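Local coordinates for lysozyme, putative (Bacillus anthracis, PDB 2WAG), which probably cleaves the glycosidic backbone of bacterial cell-wall peptidoglycan, as a family GH25 lysozyme with a TIM-barrel-type catalytic domain, at residues 22-28 / 53-59; 82-87 / 128-133. All coordinates share one frame; numbering follows the deposited sequence. Where two conformers were deposited one is given.

Contact 1: residues 22-28 / 53-59; sequences ASYQGDI and DKYFSKN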
loop_
_atom_site.group_PDB
_atom_site.type_symbol
_atom_site.label_atom_id
_atom_site.label_comp_id
_atom_site.label_asym_id
_atom_site.label_seq_id
_atom_site.Cartn_x
_atom_site.Cartn_y
_atom_site.Cartn_z
ATOM N N ALA A 22 -3.176 9.525 -8.775
ATOM C CA ALA A 22 -3.782 8.932 -9.961
ATOM C C ALA A 22 -5.286 9.021 -9.772
ATOM O O ALA A 22 -5.773 9.606 -8.782
ATOM C CB ALA A 22 -3.328 7.482 -10.129
ATOM N N SER A 23 -6.044 8.441 -10.698
ATOM C CA SER A 23 -7.495 8.558 -10.596
ATOM C C SER A 23 -8.041 7.964 -9.301
ATOM O O SER A 23 -9.090 8.394 -8.835
ATOM C CB SER A 23 -8.176 7.901 -11.799
ATOM O OG SER A 23 -7.886 6.515 -11.833
ATOM N N TYR A 24 -7.323 6.999 -8.717
ATOM C CA TYR A 24 -7.794 6.294 -7.504
ATOM C C TYR A 24 -7.897 7.226 -6.316
ATOM O O TYR A 24 -8.558 6.884 -5.348
ATOM C CB TYR A 24 -6.918 5.040 -7.224
ATOM C CG TYR A 24 -6.716 4.338 -8.538
ATOM C CD1 TYR A 24 -7.817 3.859 -9.262
ATOM C CD2 TYR A 24 -5.478 4.312 -9.148
ATOM C CE1 TYR A 24 -7.661 3.323 -10.518
ATOM C CE2 TYR A 24 -5.318 3.763 -10.401
ATOM C CZ TYR A 24 -6.411 3.290 -11.084
ATOM O OH TYR A 24 -6.233 2.780 -12.350
ATOM N N GLN A 25 -7.229 8.379 -6.369
ATOM C CA GLN A 25 -7.337 9.378 -5.311
ATOM C C GLN A 25 -8.613 10.222 -5.437
ATOM O O GLN A 25 -8.863 11.096 -4.603
ATOM C CB GLN A 25 -6.083 10.270 -5.264
ATOM C CG GLN A 25 -4.925 9.628 -4.516
ATOM C CD GLN A 25 -4.499 8.302 -5.113
ATOM O OE1 GLN A 25 -4.150 8.220 -6.304
ATOM N NE2 GLN A 25 -4.554 7.229 -4.301
ATOM N N GLY A 26 -9.395 10.001 -6.495
ATOM C CA GLY A 26 -10.696 10.673 -6.624
ATOM C C GLY A 26 -10.569 12.146 -6.968
ATOM O O GLY A 26 -9.601 12.573 -7.602
ATOM N N ASP A 27 -11.576 12.915 -6.576
ATOM C CA ASP A 27 -11.655 14.344 -6.852
ATOM C C ASP A 27 -10.745 15.097 -5.881
ATOM O O ASP A 27 -10.994 15.124 -4.678
ATOM C CB ASP A 27 -13.113 14.792 -6.678
ATOM C CG ASP A 27 -13.386 16.171 -7.249
ATOM O OD1 ASP A 27 -12.487 16.779 -7.860
ATOM O OD2 ASP A 27 -14.529 16.653 -7.095
ATOM N N ILE A 28 -9.702 15.711 -6.406
ATOM C CA ILE A 28 -8.748 16.408 -5.570
ATOM C C ILE A 28 -9.007 17.900 -5.571
ATOM O O ILE A 28 -9.205 18.511 -6.624
ATOM C CB ILE A 28 -7.329 16.145 -6.059
ATOM C CG1 ILE A 28 -6.979 14.670 -5.876
ATOM C CG2 ILE A 28 -6.338 17.049 -5.341
ATOM C CD1 ILE A 28 -5.871 14.240 -6.765
ATOM N N ASP A 53 -4.966 7.738 -17.765
ATOM C CA ASP A 53 -5.639 7.883 -16.475
ATOM C C ASP A 53 -6.862 8.795 -16.638
ATOM O O ASP A 53 -6.773 9.857 -17.266
ATOM C CB ASP A 53 -4.642 8.418 -15.437
ATOM C CG ASP A 53 -5.263 8.581 -14.063
ATOM O OD1 ASP A 53 -4.996 7.706 -13.195
ATOM O OD2 ASP A 53 -6.014 9.563 -13.852
ATOM N N LYS A 54 -8.000 8.391 -16.082
ATOM C CA LYS A 54 -9.234 9.108 -16.371
ATOM C C LYS A 54 -9.284 10.507 -15.786
ATOM O O LYS A 54 -10.077 11.327 -16.240
ATOM C CB LYS A 54 -10.457 8.303 -15.936
ATOM C CG LYS A 54 -10.650 8.203 -14.461
ATOM C CD LYS A 54 -12.018 7.583 -14.140
ATOM C CE LYS A 54 -12.228 7.431 -12.642
ATOM N NZ LYS A 54 -13.590 6.884 -12.343
ATOM N N TYR A 55 -8.436 10.799 -14.800
ATOM C CA TYR A 55 -8.443 12.126 -14.200
ATOM C C TYR A 55 -7.201 12.933 -14.566
ATOM O O TYR A 55 -7.020 14.035 -14.050
ATOM C CB TYR A 55 -8.594 12.075 -12.673
ATOM C CG TYR A 55 -9.977 11.662 -12.207
ATOM C CD1 TYR A 55 -11.098 11.772 -13.042
ATOM C CD2 TYR A 55 -10.166 11.165 -10.938
ATOM C CE1 TYR A 55 -12.364 11.370 -12.618
ATOM C CE2 TYR A 55 -11.428 10.780 -10.500
ATOM C CZ TYR A 55 -12.507 10.877 -11.330
ATOM O OH TYR A 55 -13.737 10.476 -10.835
ATOM N N PHE A 56 -6.367 12.432 -15.486
ATOM C CA PHE A 56 -5.157 13.195 -15.811
ATOM C C PHE A 56 -5.452 14.616 -16.308
ATOM O O PHE A 56 -4.879 15.590 -15.831
ATOM C CB PHE A 56 -4.272 12.498 -16.845
ATOM C CG PHE A 56 -3.156 13.398 -17.293
ATOM C CD1 PHE A 56 -2.152 13.751 -16.393
ATOM C CD2 PHE A 56 -3.167 14.000 -18.539
ATOM C CE1 PHE A 56 -1.136 14.644 -16.745
ATOM C CE2 PHE A 56 -2.154 14.906 -18.894
ATOM C CZ PHE A 56 -1.147 15.224 -17.999
ATOM N N SER A 57 -6.355 14.712 -17.275
ATOM C CA SER A 57 -6.642 15.998 -17.890
ATOM C C SER A 57 -7.100 16.994 -16.835
ATOM O O SER A 57 -6.573 18.101 -16.750
ATOM C CB SER A 57 -7.699 15.855 -18.983
ATOM O OG SER A 57 -7.775 17.052 -19.741
ATOM N N LYS A 58 -8.074 16.579 -16.032
ATOM C CA LYS A 58 -8.654 17.423 -14.987
ATOM C C LYS A 58 -7.601 17.797 -13.939
ATOM O O LYS A 58 -7.491 18.962 -13.538
ATOM C CB LYS A 58 -9.855 16.708 -14.345
ATOM C CG LYS A 58 -10.374 17.327 -13.049
ATOM C CD LYS A 58 -11.595 16.586 -12.488
ATOM C CE LYS A 58 -11.241 15.209 -11.942
ATOM N NZ LYS A 58 -12.191 14.814 -10.855
ATOM N N ASN A 59 -6.826 16.807 -13.488
ATOM C CA ASN A 59 -5.810 17.086 -12.484
ATOM C C ASN A 59 -4.738 18.026 -13.015
ATOM O O ASN A 59 -4.288 18.937 -12.316
ATOM C CB ASN A 59 -5.160 15.801 -11.989
ATOM C CG ASN A 59 -6.007 15.070 -10.956
ATOM O OD1 ASN A 59 -6.738 15.696 -10.179
ATOM N ND2 ASN A 59 -5.900 13.744 -10.934
HETATM O O HOH W 1 -7.216 11.981 -8.978
HETATM O O HOH W 2 -7.880 5.931 -14.523
HETATM O O HOH W 3 -4.729 4.994 -13.632
HETATM O O HOH W 4 -9.197 15.036 -9.274
#

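Contact 2: residues 82-87 / 128-133; sequences GETQAE and VMIEML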
loop_
_atom_site.group_PDB
_atom_site.type_symbol
_atom_site.label_atom_id
_atom_site.label_comp_id
_atom_site.label_asym_id
_atom_site.label_seq_id
_atom_site.Cartn_x
_atom_site.Cartn_y
_atom_site.Cartn_z
ATOM N N GLY A 82 9.345 0.486 -25.536
ATOM C CA GLY A 82 9.623 1.807 -24.971
ATOM C C GLY A 82 9.191 2.904 -25.918
ATOM O O GLY A 82 8.673 3.929 -25.508
ATOM N N GLU A 83 9.404 2.701 -27.219
ATOM C CA GLU A 83 9.084 3.758 -28.160
ATOM C C GLU A 83 7.596 4.085 -28.142
ATOM O O GLU A 83 7.203 5.238 -28.150
ATOM C CB GLU A 83 9.529 3.365 -29.586
ATOM C CG GLU A 83 9.118 4.407 -30.617
ATOM C CD GLU A 83 9.342 3.959 -32.048
ATOM O OE1 GLU A 83 8.903 2.843 -32.417
ATOM O OE2 GLU A 83 9.945 4.747 -32.799
ATOM N N THR A 84 6.753 3.049 -28.114
ATOM C CA THR A 84 5.318 3.237 -28.090
ATOM C C THR A 84 4.839 3.850 -26.765
ATOM O O THR A 84 3.947 4.681 -26.736
ATOM C CB THR A 84 4.606 1.912 -28.394
ATOM O OG1 THR A 84 5.070 0.891 -27.500
ATOM C CG2 THR A 84 4.972 1.493 -29.772
ATOM N N GLN A 85 5.469 3.432 -25.671
ATOM C CA GLN A 85 5.132 4.020 -24.373
ATOM C C GLN A 85 5.509 5.505 -24.317
ATOM O O GLN A 85 4.735 6.307 -23.820
ATOM C CB GLN A 85 5.805 3.231 -23.260
ATOM C CG GLN A 85 5.234 1.821 -23.133
ATOM C CD GLN A 85 5.697 1.132 -21.895
ATOM O OE1 GLN A 85 5.339 1.530 -20.784
ATOM N NE2 GLN A 85 6.520 0.100 -22.055
ATOM N N ALA A 86 6.689 5.866 -24.851
ATOM C CA ALA A 86 7.085 7.275 -24.897
ATOM C C ALA A 86 6.118 8.088 -25.756
ATOM O O ALA A 86 5.740 9.205 -25.412
ATOM C CB ALA A 86 8.491 7.415 -25.452
ATOM N N GLU A 87 5.746 7.519 -26.905
ATOM C CA GLU A 87 4.816 8.204 -27.788
ATOM C C GLU A 87 3.478 8.445 -27.105
ATOM O O GLU A 87 2.842 9.489 -27.290
ATOM C CB GLU A 87 4.612 7.397 -29.087
ATOM C CG GLU A 87 5.834 7.431 -30.017
ATOM C CD GLU A 87 5.840 6.368 -31.118
ATOM O OE1 GLU A 87 5.148 5.328 -31.025
ATOM O OE2 GLU A 87 6.597 6.567 -32.094
ATOM N N VAL A 128 15.072 3.590 -24.391
ATOM C CA VAL A 128 14.404 4.276 -25.482
ATOM C C VAL A 128 13.429 5.341 -24.946
ATOM O O VAL A 128 13.382 6.470 -25.437
ATOM C CB VAL A 128 13.668 3.297 -26.410
ATOM C CG1 VAL A 128 12.766 4.060 -27.365
ATOM C CG2 VAL A 128 14.678 2.407 -27.147
ATOM N N MET A 129 12.635 4.980 -23.932
ATOM C CA MET A 129 11.701 5.945 -23.358
ATOM C C MET A 129 12.422 7.182 -22.831
ATOM O O MET A 129 11.992 8.311 -23.079
ATOM C CB MET A 129 10.952 5.336 -22.185
ATOM C CG MET A 129 9.889 4.380 -22.549
ATOM S SD MET A 129 8.669 4.203 -21.218
ATOM C CE MET A 129 7.958 5.712 -21.197
ATOM N N ILE A 130 13.477 6.955 -22.051
ATOM C CA ILE A 130 14.230 8.062 -21.477
ATOM C C ILE A 130 14.759 8.971 -22.597
ATOM O O ILE A 130 14.621 10.202 -22.529
ATOM C CB ILE A 130 15.368 7.539 -20.622
ATOM C CG1 ILE A 130 14.838 6.824 -19.381
ATOM C CG2 ILE A 130 16.330 8.699 -20.231
ATOM C CD1 ILE A 130 15.834 5.877 -18.767
ATOM N N GLU A 131 15.368 8.375 -23.629
ATOM C CA GLU A 131 15.919 9.172 -24.717
ATOM C C GLU A 131 14.838 10.044 -25.359
ATOM O O GLU A 131 15.025 11.240 -25.609
ATOM C CB GLU A 131 16.544 8.252 -25.766
ATOM C CG GLU A 131 17.216 9.054 -26.893
ATOM C CD GLU A 131 17.807 8.182 -27.950
ATOM O OE1 GLU A 131 18.697 7.360 -27.644
ATOM O OE2 GLU A 131 17.412 8.360 -29.117
ATOM N N MET A 132 13.684 9.446 -25.622
ATOM C CA MET A 132 12.626 10.183 -26.295
ATOM C C MET A 132 12.013 11.276 -25.424
ATOM O O MET A 132 11.715 12.379 -25.913
ATOM C CB MET A 132 11.540 9.220 -26.794
ATOM C CG MET A 132 12.074 8.271 -27.870
ATOM S SD MET A 132 10.850 7.093 -28.442
ATOM C CE MET A 132 9.637 8.167 -29.185
ATOM N N LEU A 133 11.806 10.993 -24.134
ATOM C CA LEU A 133 11.232 12.005 -23.247
ATOM C C LEU A 133 12.213 13.133 -22.964
ATOM O O LEU A 133 11.823 14.297 -22.914
ATOM C CB LEU A 133 10.782 11.399 -21.912
ATOM C CG LEU A 133 9.449 10.637 -21.914
ATOM C CD1 LEU A 133 9.048 10.219 -20.501
ATOM C CD2 LEU A 133 8.321 11.324 -22.620
#

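Contact 1: residues 22-28 / 53-59
Ser23 and Tyr55 bring the two backbones closest, their CA atoms 5.2 Å apart, where the short 3-10 turn after strand 17-21 meets the type I beta turn Asp53-Phe56 that leads into helix 56-64. The hub is an Asx turn on the rim of the GH25 barrel. Asp53 OD2 folds back to accept Tyr55 N at 2.9 Å, on its anti side and 32° out of the carboxylate plane. Meanwhile Asp53 OD1 takes Ser23 N on its syn lone pair at 2.8 Å, with an N-H...O angle of 155°. With CG anti to the backbone N (chi1 -179°), Asp53 spans its own turn and the neighbouring loop with one carboxylate. A water that also contacts Tyr24 OH donates to OD1, and Ser23 OG lies near enough for a weak, unsettled bond. Ser23 CB fits against the aliphatic Lys54 CG at 3.6 Å, and a second water links Ser23 OG to Lys54 N. The Tyr55 ring approaches the loop obliquely, its CD2 3.6 Å from Ser23 O and also near Gly26 O. Two lysines sandwich this ring: Lys54 CE lies over the rim of one face, while Lys58 NZ sits 3.7 Å above the centre of the opposite face. In the conformer given, that ammonium also makes a long salt bridge to Asp27 OD1, less certain because Asp27 is modelled in two conformers. Tyr24 turns toward the second subunit, where Arg188 of that subunit makes a cation-pi contact. Two waters tie Asn59 to the loop: one accepts from Asn59 ND2 and donates to Ala22 O and Gly26 O; the other bridges Gly26 O and Ile28 N to OD1. Asn59 OD1, which also accepts Trp30 NE1, receives this second water at 2.7 Å.

Contact 2: residues 82-87 / 128-133
Gly82 and Met129 mark the closest backbone approach, CA to CA 4.9 Å, between the start of helix 82-92 and the middle of helix 119-137. The two helices run side by side in roughly the same direction on the outside of the barrel; their short segments cross at -37° with axes 8.2 Å apart. The inner half is tight. Met129 CG lies 3.2 Å from Gly82 O, a carbonyl already used by Ala86 N in the helix. From there Met129 reaches along helix 82-92: SD touches Gln85 CB at 3.6 Å, and the chain, bent at chi3 (67°), brings CE alongside Ala86 N. Gln85 is held from behind, its OE1 accepting Ser77 N and its NE2 donating to Ser80 O. Beneath this layer Met129 and Leu133 rest on Ile104 of strand 103-106. Ala86 CB points toward the neighbouring helix and meets Met132 CB and SD, each at 3.8 Å. Toward solvent the packing thins to single-branch contacts. Val128 CG1 abuts Glu83 N at 3.6 Å. Met132 SD passes by Glu83 CA and CG, and its CE meets Glu87 CG at 4.0 Å; the carboxylates of both glutamates extend beyond the thioether. Between the segments the side chains touch through carbon and sulfur, though Gly82 O and Glu83 N also take part; Gly82 N bonds Glu125 OE1, earlier on helix 119-137. Cohesion here therefore probably comes mainly from dispersion, with two polarisable thioethers lying between the helices and acidic groups kept at the edge.

How the contacts relate
From the N terminus, the chain leaves strand 17-21 into loop 22-28, passes through helix 30-34, strand 40-47 and strand 51-52, and closes contact 1 at 53-59. Helix 56-64 and strand 69-75 then lead to helix 82-92, where contact 2 opens; strand 103-106 follows before helix 119-137 closes it. The two closures are in series, neither nested nor crossed. Contact 1 ties a rim loop to the start of a helix, whereas contact 2 joins consecutive helices on the barrel's outer wall. Their centres lie about 23 Å apart and their nearest atoms about 11 Å, and they lie in separate sectors of one barrel, with strand 69-75 touched by side chains from both.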